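Local coordinates for sortase-like protein (Streptococcus suis, PDB 3RE9) that probably catalyses, as a class C sortase, the transpeptidation that links pilin subunits, at residues Y34-M37 with H41-I44. Numbering follows the deposited sequence.
Sequences YARM and HEKI
R36 and E42 join side chain to side chain through both terminal guanidinium nitrogens. NH1 of R36 gives the stronger bond of the salt bridge, 2.9 Å to OE2 of E42, meeting that oxygen on its syn side but tilted from the carboxylate plane; NH2 of R36 adds a weak one, 3.3 Å to OE1 of E42. The carboxylate comes up to the edge of the guanidinium, but the two planes are turned 40° apart. A bend at chi3 (60°) turns the otherwise extended arginine back toward the glutamate, whose own chain runs straight out from the backbone. NH2 of R36 is also paired with E33, and OE1 of E42 accepts a bond from the N-terminal amine of M1. The backbone N of E42 also bonds to O of M37 (3.1 Å, nearly straight at 178°). This is the 6→1 bond of a Schellman motif, with H41 at C-prime in a left-handed conformation with positive phi, which ends helix 21-39 and turns the chain into strand 43-49 of the sortase beta-domain. M37 lays its CG 3.7 Å from OE1 of E42, and its side chain also packs on A60 and L79.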
loop_
_atom_site.group_PDB
_atom_site.type_symbol
_atom_site.label_atom_id
_atom_site.label_comp_id
_atom_site.label_asym_id
_atom_site.label_seq_id
_atom_site.Cartn_x
_atom_site.Cartn_y
_atom_site.Cartn_z
ATOM N N TYR A 34 12.276 -2.035 -8.101
ATOM C CA TYR A 34 10.809 -2.143 -8.133
ATOM C C TYR A 34 10.310 -2.802 -9.425
ATOM O O TYR A 34 9.431 -3.684 -9.374
ATOM C CB TYR A 34 10.109 -0.803 -7.832
ATOM C CG TYR A 34 8.602 -0.932 -7.768
ATOM C CD1 TYR A 34 7.996 -1.821 -6.885
ATOM C CD2 TYR A 34 7.779 -0.178 -8.611
ATOM C CE1 TYR A 34 6.610 -1.970 -6.851
ATOM C CE2 TYR A 34 6.393 -0.303 -8.572
ATOM C CZ TYR A 34 5.813 -1.204 -7.691
ATOM O OH TYR A 34 4.441 -1.328 -7.654
ATOM N N ALA A 35 10.914 -2.419 -10.558
ATOM C CA ALA A 35 10.679 -3.102 -11.845
ATOM C C ALA A 35 10.920 -4.627 -11.837
ATOM O O ALA A 35 10.171 -5.374 -12.442
ATOM C CB ALA A 35 11.484 -2.422 -12.976
ATOM N N ARG A 36 11.985 -5.070 -11.177
ATOM C CA ARG A 36 12.290 -6.482 -10.998
ATOM C C ARG A 36 11.234 -7.196 -10.130
ATOM O O ARG A 36 10.793 -8.295 -10.457
ATOM C CB ARG A 36 13.670 -6.633 -10.357
ATOM C CG ARG A 36 14.105 -8.078 -10.179
ATOM C CD ARG A 36 15.232 -8.250 -9.162
ATOM N NE ARG A 36 14.821 -7.771 -7.849
ATOM C CZ ARG A 36 14.028 -8.451 -7.013
ATOM N NH1 ARG A 36 13.550 -9.654 -7.345
ATOM N NH2 ARG A 36 13.710 -7.928 -5.834
ATOM N N MET A 37 10.847 -6.583 -9.017
ATOM C CA MET A 37 9.721 -7.072 -8.237
ATOM C C MET A 37 8.451 -7.145 -9.096
ATOM O O MET A 37 7.682 -8.119 -9.029
ATOM C CB MET A 37 9.466 -6.137 -7.064
ATOM C CG MET A 37 10.484 -6.185 -5.957
ATOM S SD MET A 37 10.066 -4.996 -4.663
ATOM C CE MET A 37 11.312 -3.753 -4.886
ATOM N N HIS A 41 6.067 -10.512 -10.007
ATOM C CA HIS A 41 4.893 -10.522 -9.103
ATOM C C HIS A 41 5.302 -10.879 -7.684
ATOM O O HIS A 41 4.604 -11.652 -6.988
ATOM C CB HIS A 41 3.811 -11.492 -9.585
ATOM C CG HIS A 41 3.562 -11.405 -11.047
ATOM N ND1 HIS A 41 3.989 -12.369 -11.929
ATOM C CD2 HIS A 41 2.986 -10.437 -11.793
ATOM C CE1 HIS A 41 3.673 -12.007 -13.158
ATOM N NE2 HIS A 41 3.052 -10.844 -13.101
ATOM N N GLU A 42 6.446 -10.327 -7.280
ATOM C CA GLU A 42 7.123 -10.750 -6.076
ATOM C C GLU A 42 6.334 -10.453 -4.826
ATOM O O GLU A 42 5.819 -9.347 -4.663
ATOM C CB GLU A 42 8.495 -10.090 -5.983
ATOM C CG GLU A 42 9.298 -10.547 -4.777
ATOM C CD GLU A 42 10.738 -10.192 -4.885
ATOM O OE1 GLU A 42 11.165 -9.284 -4.137
ATOM O OE2 GLU A 42 11.429 -10.800 -5.739
ATOM N N LYS A 43 6.260 -11.447 -3.939
ATOM C CA LYS A 43 5.575 -11.297 -2.645
ATOM C C LYS A 43 6.313 -10.301 -1.736
ATOM O O LYS A 43 7.520 -10.398 -1.546
ATOM C CB LYS A 43 5.407 -12.663 -1.970
ATOM C CG LYS A 43 4.430 -12.667 -0.839
ATOM C CD LYS A 43 4.544 -13.939 -0.038
ATOM C CE LYS A 43 3.611 -13.892 1.161
ATOM N NZ LYS A 43 3.052 -15.210 1.562
ATOM N N ILE A 44 5.592 -9.329 -1.197
ATOM C CA ILE A 44 6.199 -8.353 -0.295
ATOM C C ILE A 44 5.975 -8.708 1.172
ATOM O O ILE A 44 6.880 -8.554 2.000
ATOM C CB ILE A 44 5.703 -6.917 -0.552
ATOM C CG1 ILE A 44 6.168 -6.398 -1.924
ATOM C CG2 ILE A 44 6.203 -5.986 0.576
ATOM C CD1 ILE A 44 5.488 -5.079 -2.335
#